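Long-range contacts in 4-hydroxy-tetrahydrodipicolinate synthase (Aquifex aeolicus, PDB 2EHH), which probably catalyses the condensation of pyruvate with aspartate-beta-semialdehyde to 4-hydroxy-tetrahydrodipicolinate, a step of lysine biosynthesis by the diaminopimelate pathway: residues Glu83-Thr88 / Ala122-Ile127; Gly113-Phe118 / Met147-Ser152. All blocks are in the same frame, centred on the assembly; numbering follows the deposited sequence.

Contact 1: residues Glu83-Thr88 / Ala122-Ile127; sequences EAVHLT and AQEVDI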
ATOM      1  N   GLU A  83      27.860  -3.675  15.070  1.00 21.92           N
ATOM      2  CA  GLU A  83      28.014  -2.233  15.183  1.00 22.68           C
ATOM      3  C   GLU A  83      27.075  -1.637  16.235  1.00 21.42           C
ATOM      4  O   GLU A  83      27.481  -0.791  17.035  1.00 20.24           O
ATOM      5  CB  GLU A  83      27.755  -1.602  13.813  1.00 27.35           C
ATOM      6  CG  GLU A  83      27.511  -0.106  13.818  1.00 33.56           C
ATOM      7  CD  GLU A  83      27.256   0.436  12.421  1.00 36.92           C
ATOM      8  OE1 GLU A  83      28.235   0.708  11.690  1.00 37.71           O
ATOM      9  OE2 GLU A  83      26.071   0.575  12.047  1.00 40.13           O
ATOM     10  N   ALA A  84      25.820  -2.078  16.235  1.00 18.88           N
ATOM     11  CA  ALA A  84      24.849  -1.575  17.202  1.00 18.85           C
ATOM     12  C   ALA A  84      25.278  -1.931  18.628  1.00 18.57           C
ATOM     13  O   ALA A  84      25.047  -1.160  19.561  1.00 20.33           O
ATOM     14  CB  ALA A  84      23.458  -2.151  16.909  1.00 16.60           C
ATOM     15  N   VAL A  85      25.885  -3.102  18.802  1.00 17.14           N
ATOM     16  CA  VAL A  85      26.338  -3.507  20.127  1.00 18.59           C
ATOM     17  C   VAL A  85      27.431  -2.555  20.606  1.00 20.45           C
ATOM     18  O   VAL A  85      27.373  -2.039  21.724  1.00 19.01           O
ATOM     19  CB  VAL A  85      26.903  -4.944  20.129  1.00 18.47           C
ATOM     20  CG1 VAL A  85      27.578  -5.239  21.464  1.00 19.39           C
ATOM     21  CG2 VAL A  85      25.781  -5.944  19.893  1.00 20.19           C
ATOM     22  N   HIS A  86      28.426  -2.319  19.756  1.00 21.68           N
ATOM     23  CA  HIS A  86      29.522  -1.431  20.121  1.00 23.69           C
ATOM     24  C   HIS A  86      29.070  -0.022  20.476  1.00 21.82           C
ATOM     25  O   HIS A  86      29.489   0.528  21.490  1.00 22.25           O
ATOM     26  CB  HIS A  86      30.564  -1.371  19.000  1.00 27.13           C
ATOM     27  CG  HIS A  86      31.499  -2.541  18.987  1.00 32.64           C
ATOM     28  ND1 HIS A  86      32.719  -2.514  18.341  1.00 35.37           N
ATOM     29  CD2 HIS A  86      31.400  -3.772  19.543  1.00 34.58           C
ATOM     30  CE1 HIS A  86      33.329  -3.674  18.501  1.00 35.02           C
ATOM     31  NE2 HIS A  86      32.548  -4.457  19.228  1.00 36.01           N
ATOM     32  N   LEU A  87      28.207   0.562  19.652  1.00 20.60           N
ATOM     33  CA  LEU A  87      27.729   1.913  19.915  1.00 20.64           C
ATOM     34  C   LEU A  87      26.869   1.964  21.174  1.00 18.73           C
ATOM     35  O   LEU A  87      26.911   2.934  21.927  1.00 18.20           O
ATOM     36  CB  LEU A  87      26.937   2.439  18.713  1.00 22.72           C
ATOM     37  CG  LEU A  87      26.589   3.929  18.741  1.00 24.79           C
ATOM     38  CD1 LEU A  87      27.843   4.753  19.015  1.00 25.55           C
ATOM     39  CD2 LEU A  87      25.968   4.332  17.410  1.00 26.45           C
ATOM     40  N   THR A  88      26.086   0.916  21.406  1.00 18.49           N
ATOM     41  CA  THR A  88      25.240   0.879  22.588  1.00 17.87           C
ATOM     42  C   THR A  88      26.138   0.729  23.822  1.00 18.80           C
ATOM     43  O   THR A  88      25.857   1.295  24.880  1.00 16.30           O
ATOM     44  CB  THR A  88      24.232  -0.282  22.509  1.00 17.91           C
ATOM     45  OG1 THR A  88      23.414  -0.118  21.342  1.00 16.03           O
ATOM     46  CG2 THR A  88      23.334  -0.292  23.733  1.00 16.48           C
ATOM     47  N   ALA A 122      20.752  -6.148  23.800  1.00 19.41           N
ATOM     48  CA  ALA A 122      20.260  -6.072  25.178  1.00 20.66           C
ATOM     49  C   ALA A 122      21.057  -6.913  26.177  1.00 21.79           C
ATOM     50  O   ALA A 122      21.346  -6.459  27.288  1.00 21.10           O
ATOM     51  CB  ALA A 122      18.777  -6.477  25.229  1.00 21.01           C
ATOM     52  N   GLN A 123      21.400  -8.140  25.795  1.00 22.23           N
ATOM     53  CA  GLN A 123      22.153  -9.012  26.689  1.00 24.81           C
ATOM     54  C   GLN A 123      23.612  -8.590  26.806  1.00 25.20           C
ATOM     55  O   GLN A 123      24.286  -8.926  27.779  1.00 25.27           O
ATOM     56  CB  GLN A 123      22.076 -10.467  26.215  1.00 26.91           C
ATOM     57  CG  GLN A 123      20.661 -11.034  26.204  1.00 29.87           C
ATOM     58  CD  GLN A 123      20.639 -12.541  26.064  1.00 31.50           C
ATOM     59  OE1 GLN A 123      21.318 -13.105  25.204  1.00 33.43           O
ATOM     60  NE2 GLN A 123      19.850 -13.202  26.902  1.00 33.20           N
ATOM     61  N   GLU A 124      24.099  -7.848  25.818  1.00 25.66           N
ATOM     62  CA  GLU A 124      25.482  -7.389  25.834  1.00 26.63           C
ATOM     63  C   GLU A 124      25.682  -6.129  26.663  1.00 25.82           C
ATOM     64  O   GLU A 124      26.685  -5.997  27.366  1.00 25.74           O
ATOM     65  CB  GLU A 124      25.974  -7.126  24.410  1.00 29.28           C
ATOM     66  CG  GLU A 124      26.623  -8.320  23.762  1.00 33.39           C
ATOM     67  CD  GLU A 124      27.786  -8.840  24.583  1.00 37.33           C
ATOM     68  OE1 GLU A 124      28.740  -8.067  24.820  1.00 39.27           O
ATOM     69  OE2 GLU A 124      27.739 -10.018  24.997  1.00 38.83           O
ATOM     70  N   VAL A 125      24.722  -5.213  26.587  1.00 23.84           N
ATOM     71  CA  VAL A 125      24.817  -3.946  27.303  1.00 23.47           C
ATOM     72  C   VAL A 125      23.704  -3.735  28.322  1.00 24.47           C
ATOM     73  O   VAL A 125      22.519  -3.710  27.974  1.00 23.60           O
ATOM     74  CB  VAL A 125      24.798  -2.767  26.311  1.00 23.10           C
ATOM     75  CG1 VAL A 125      25.222  -1.489  27.010  1.00 23.14           C
ATOM     76  CG2 VAL A 125      25.706  -3.077  25.131  1.00 23.40           C
ATOM     77  N   ASP A 126      24.100  -3.565  29.579  1.00 22.82           N
ATOM     78  CA  ASP A 126      23.154  -3.354  30.664  1.00 23.66           C
ATOM     79  C   ASP A 126      22.671  -1.905  30.725  1.00 22.83           C
ATOM     80  O   ASP A 126      22.991  -1.164  31.657  1.00 23.09           O
ATOM     81  CB  ASP A 126      23.803  -3.765  31.993  1.00 27.08           C
ATOM     82  CG  ASP A 126      22.893  -3.538  33.183  1.00 30.25           C
ATOM     83  OD1 ASP A 126      21.670  -3.746  33.045  1.00 29.56           O
ATOM     84  OD2 ASP A 126      23.405  -3.162  34.260  1.00 33.91           O
ATOM     85  N   ILE A 127      21.905  -1.500  29.717  1.00 20.71           N
ATOM     86  CA  ILE A 127      21.362  -0.146  29.656  1.00 18.65           C
ATOM     87  C   ILE A 127      19.919  -0.223  29.167  1.00 18.73           C
ATOM     88  O   ILE A 127      19.587  -1.071  28.340  1.00 18.84           O
ATOM     89  CB  ILE A 127      22.177   0.745  28.682  1.00 18.89           C
ATOM     90  CG1 ILE A 127      21.685   2.195  28.758  1.00 18.23           C
ATOM     91  CG2 ILE A 127      22.036   0.230  27.250  1.00 19.33           C
ATOM     92  CD1 ILE A 127      22.425   3.142  27.826  1.00 19.47           C
TER

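Contact 2: residues Gly113-Phe118 / Met147-Ser152; sequences GLYEHF and MFKLAS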
ATOM      1  N   GLY A 113      15.486 -12.785  12.913  1.00 14.26           N
ATOM      2  CA  GLY A 113      16.625 -11.897  12.804  1.00 12.20           C
ATOM      3  C   GLY A 113      16.447 -10.676  13.684  1.00 13.88           C
ATOM      4  O   GLY A 113      17.395 -10.228  14.323  1.00 14.16           O
ATOM      5  N   LEU A 114      15.235 -10.129  13.723  1.00 12.90           N
ATOM      6  CA  LEU A 114      14.970  -8.959  14.551  1.00 12.02           C
ATOM      7  C   LEU A 114      15.106  -9.333  16.023  1.00 13.70           C
ATOM      8  O   LEU A 114      15.611  -8.552  16.829  1.00 13.34           O
ATOM      9  CB  LEU A 114      13.564  -8.416  14.276  1.00 13.18           C
ATOM     10  CG  LEU A 114      13.350  -7.812  12.882  1.00 11.28           C
ATOM     11  CD1 LEU A 114      11.927  -7.296  12.740  1.00 11.87           C
ATOM     12  CD2 LEU A 114      14.354  -6.668  12.679  1.00 12.93           C
ATOM     13  N   TYR A 115      14.646 -10.531  16.370  1.00 14.40           N
ATOM     14  CA  TYR A 115      14.741 -11.013  17.748  1.00 14.81           C
ATOM     15  C   TYR A 115      16.209 -11.119  18.160  1.00 14.85           C
ATOM     16  O   TYR A 115      16.624 -10.564  19.180  1.00 13.69           O
ATOM     17  CB  TYR A 115      14.076 -12.389  17.873  1.00 16.89           C
ATOM     18  CG  TYR A 115      14.367 -13.101  19.176  1.00 19.98           C
ATOM     19  CD1 TYR A 115      13.821 -12.656  20.381  1.00 21.28           C
ATOM     20  CD2 TYR A 115      15.197 -14.220  19.203  1.00 21.31           C
ATOM     21  CE1 TYR A 115      14.094 -13.317  21.584  1.00 24.03           C
ATOM     22  CE2 TYR A 115      15.477 -14.887  20.396  1.00 23.73           C
ATOM     23  CZ  TYR A 115      14.922 -14.433  21.581  1.00 24.58           C
ATOM     24  OH  TYR A 115      15.184 -15.108  22.753  1.00 27.37           O
ATOM     25  N   GLU A 116      17.000 -11.825  17.361  1.00 15.69           N
ATOM     26  CA  GLU A 116      18.416 -11.986  17.688  1.00 17.35           C
ATOM     27  C   GLU A 116      19.169 -10.660  17.722  1.00 16.29           C
ATOM     28  O   GLU A 116      20.102 -10.492  18.505  1.00 16.87           O
ATOM     29  CB  GLU A 116      19.080 -12.961  16.711  1.00 18.64           C
ATOM     30  CG  GLU A 116      18.510 -14.366  16.816  1.00 23.00           C
ATOM     31  CD  GLU A 116      19.330 -15.402  16.077  1.00 27.07           C
ATOM     32  OE1 GLU A 116      18.827 -16.532  15.898  1.00 28.02           O
ATOM     33  OE2 GLU A 116      20.476 -15.093  15.683  1.00 27.31           O
ATOM     34  N   HIS A 117      18.753  -9.711  16.887  1.00 16.45           N
ATOM     35  CA  HIS A 117      19.389  -8.396  16.850  1.00 15.65           C
ATOM     36  C   HIS A 117      19.239  -7.689  18.198  1.00 15.72           C
ATOM     37  O   HIS A 117      20.224  -7.359  18.864  1.00 16.04           O
ATOM     38  CB  HIS A 117      18.748  -7.540  15.750  1.00 15.39           C
ATOM     39  CG  HIS A 117      19.277  -6.141  15.674  1.00 16.86           C
ATOM     40  ND1 HIS A 117      20.524  -5.838  15.164  1.00 14.83           N
ATOM     41  CD2 HIS A 117      18.719  -4.957  16.022  1.00 15.99           C
ATOM     42  CE1 HIS A 117      20.705  -4.529  15.197  1.00 15.38           C
ATOM     43  NE2 HIS A 117      19.623  -3.971  15.716  1.00 15.25           N
ATOM     44  N   PHE A 118      17.995  -7.466  18.597  1.00 13.51           N
ATOM     45  CA  PHE A 118      17.710  -6.783  19.847  1.00 15.82           C
ATOM     46  C   PHE A 118      18.153  -7.576  21.066  1.00 16.54           C
ATOM     47  O   PHE A 118      18.611  -6.999  22.053  1.00 16.27           O
ATOM     48  CB  PHE A 118      16.219  -6.457  19.930  1.00 13.24           C
ATOM     49  CG  PHE A 118      15.803  -5.325  19.030  1.00 13.88           C
ATOM     50  CD1 PHE A 118      16.053  -4.004  19.393  1.00 13.84           C
ATOM     51  CD2 PHE A 118      15.198  -5.580  17.804  1.00 13.00           C
ATOM     52  CE1 PHE A 118      15.710  -2.947  18.544  1.00 14.24           C
ATOM     53  CE2 PHE A 118      14.848  -4.532  16.947  1.00 13.66           C
ATOM     54  CZ  PHE A 118      15.106  -3.214  17.319  1.00 14.05           C
ATOM     55  N   MET A 147       8.187  -8.447  19.734  1.00 15.20           N
ATOM     56  CA  MET A 147       8.363  -7.490  20.821  1.00 15.06           C
ATOM     57  C   MET A 147       8.046  -8.157  22.153  1.00 14.99           C
ATOM     58  O   MET A 147       8.746  -7.957  23.141  1.00 15.10           O
ATOM     59  CB  MET A 147       7.443  -6.284  20.631  1.00 16.63           C
ATOM     60  CG  MET A 147       7.780  -5.427  19.419  1.00 17.74           C
ATOM     61  SD  MET A 147       6.593  -4.099  19.167  1.00 21.46           S
ATOM     62  CE  MET A 147       7.013  -3.015  20.517  1.00 17.00           C
ATOM     63  N   PHE A 148       6.977  -8.944  22.171  1.00 16.48           N
ATOM     64  CA  PHE A 148       6.562  -9.647  23.379  1.00 17.16           C
ATOM     65  C   PHE A 148       7.668 -10.583  23.864  1.00 18.45           C
ATOM     66  O   PHE A 148       8.017 -10.602  25.049  1.00 18.77           O
ATOM     67  CB  PHE A 148       5.299 -10.454  23.090  1.00 20.11           C
ATOM     68  CG  PHE A 148       4.833 -11.284  24.246  1.00 21.56           C
ATOM     69  CD1 PHE A 148       4.254 -10.686  25.359  1.00 22.43           C
ATOM     70  CD2 PHE A 148       4.978 -12.667  24.223  1.00 24.16           C
ATOM     71  CE1 PHE A 148       3.821 -11.457  26.438  1.00 24.39           C
ATOM     72  CE2 PHE A 148       4.551 -13.447  25.292  1.00 25.38           C
ATOM     73  CZ  PHE A 148       3.971 -12.840  26.404  1.00 25.01           C
ATOM     74  N   LYS A 149       8.209 -11.365  22.938  1.00 18.09           N
ATOM     75  CA  LYS A 149       9.273 -12.308  23.246  1.00 18.96           C
ATOM     76  C   LYS A 149      10.498 -11.562  23.768  1.00 17.97           C
ATOM     77  O   LYS A 149      11.152 -12.005  24.712  1.00 18.30           O
ATOM     78  CB  LYS A 149       9.635 -13.107  21.991  1.00 21.00           C
ATOM     79  CG  LYS A 149      10.663 -14.216  22.204  1.00 24.27           C
ATOM     80  CD  LYS A 149      10.929 -14.960  20.899  1.00 27.86           C
ATOM     81  CE  LYS A 149      12.026 -16.006  21.048  1.00 30.09           C
ATOM     82  NZ  LYS A 149      11.639 -17.135  21.934  1.00 31.60           N
ATOM     83  N   LEU A 150      10.799 -10.422  23.154  1.00 17.09           N
ATOM     84  CA  LEU A 150      11.949  -9.616  23.557  1.00 16.17           C
ATOM     85  C   LEU A 150      11.805  -8.987  24.936  1.00 16.73           C
ATOM     86  O   LEU A 150      12.726  -9.049  25.756  1.00 16.54           O
ATOM     87  CB  LEU A 150      12.197  -8.514  22.532  1.00 14.79           C
ATOM     88  CG  LEU A 150      12.946  -8.937  21.268  1.00 15.77           C
ATOM     89  CD1 LEU A 150      12.882  -7.829  20.217  1.00 14.10           C
ATOM     90  CD2 LEU A 150      14.398  -9.244  21.642  1.00 12.75           C
ATOM     91  N   ALA A 151      10.656  -8.370  25.188  1.00 16.01           N
ATOM     92  CA  ALA A 151      10.413  -7.716  26.468  1.00 17.67           C
ATOM     93  C   ALA A 151      10.325  -8.737  27.600  1.00 19.21           C
ATOM     94  O   ALA A 151      10.636  -8.428  28.753  1.00 18.99           O
ATOM     95  CB  ALA A 151       9.131  -6.890  26.400  1.00 16.38           C
ATOM     96  N   SER A 152       9.907  -9.953  27.262  1.00 21.38           N
ATOM     97  CA  SER A 152       9.782 -11.015  28.253  1.00 23.50           C
ATOM     98  C   SER A 152      11.134 -11.624  28.623  1.00 23.89           C
ATOM     99  O   SER A 152      11.376 -11.947  29.783  1.00 24.61           O
ATOM    100  CB  SER A 152       8.851 -12.116  27.737  1.00 25.11           C
ATOM    101  OG  SER A 152       7.530 -11.631  27.572  1.00 26.55           O
TER

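Contact 1: residues Glu83-Thr88 / Ala122-Ile127
On the outer helical layer of the TIM barrel, Val85 and Thr88 of helix 81-93 meet Glu124, Val125 and Ile127, where helix 111-124 ends and the chain turns back toward strand 129-133. The contact is wholly van der Waals. Thr88 is its centre: its methyl CG2, anti to the backbone N (OG1 lies at chi1 -59°), projects at the departing chain and lies 3.9 Å from Val125 CB and 3.8 Å from Ile127 CG2. That one methyl touches both branched side chains. The inverse gamma turn centred on Asp126 lies between the two, and is consistent with Val125 and Ile127 both directing their side chains at the helix. Val125 also packs on the helix backbone, with CG1 3.6 Å from Thr88 O and CG2 3.9 Å from Val85 O. One turn earlier, Val85 CG1 lies 3.8 Å from Glu124 CB and also touches CG, so the acid contributes the aliphatic base of its chain. Val85, Thr88 and Ala84 continue the packing onto Val121 of helix 111-124. An alanine in place of Thr88 would probably leave a gap beside Val125 and Ile127 where the methyl had been, and deprive Thr76 OG1 of this hydrogen-bond partner. The hydroxyl of Thr88 turns back to its own helix: OG1 donates to Ala84 O over 2.6 Å, tilted 28° from the carbonyl plane, while Thr88 N reaches the same oxygen from the opposite face.

Contact 2: residues Gly113-Phe118 / Met147-Ser152
Tyr115, Lys149 and Leu150 join two neighbouring outer helices of the TIM barrel, 111-124 and 144-153, which run nearly parallel, as is usual for neighbouring beta-alpha units of this fold; the axes of the two short segments cross at -24° and approach to 10.0 Å. The first kind of interaction is with the pi face of Tyr115. Lys149 passes over the ring at about a right angle to the tyrosine side chain, its CE 3.5 Å from the ring centroid and displaced toward the rim, nearest CZ, in a CH-pi contact. The lysine chain is extended as far as CE and bends only at chi4 (67°), which sets NZ off-centre, 4.8 Å from the centroid of the Tyr115 ring, in a cation-pi arrangement. The same ring is also lined by the lysine's CG and CD, which meet CE1 and CD1.

The second kind is apolar packing around Leu150. Leu150 CD2 wedges between Tyr115 and Phe118 CB, touching both: it lies 3.7 Å from Tyr115 CD1 and also rests against the backbone oxygen of Tyr115. Leu150 CD1 meets Phe118 at CB and the nearby ring carbons CG and CD2, the two side chains crossing at about a right angle. Leu150 also touches Ile157 of strand 157-162, and Phe118 touches Val101 of strand 98-102, carrying the packing inward to the barrel wall. Leu150 CD1 comes within 3.6 Å of Phe118 CB and 4.0 Å of Phe118 CG.

Helix 111-124 is common to both contacts: its C-terminal end and the turn beyond it pack on helix 81-93 in contact 1, and its earlier residues pack on helix 144-153 in contact 2. The centres of the contacts are 14 Å apart, and they touch where Ala84 CB lies 4.0 Å from His117 CE1. Together they join three neighbouring helices of the outer layer. Both lie in the helical layer outside the barrel strands that carry the predicted catalytic residues: the side chain of Phe118 is about 7 Å from that of Tyr132, the probable proton donor/acceptor, and about 10 Å from that of Lys161, the probable Schiff-base lysine, while the Thr88 side chain is about 11 Å from that of Tyr132.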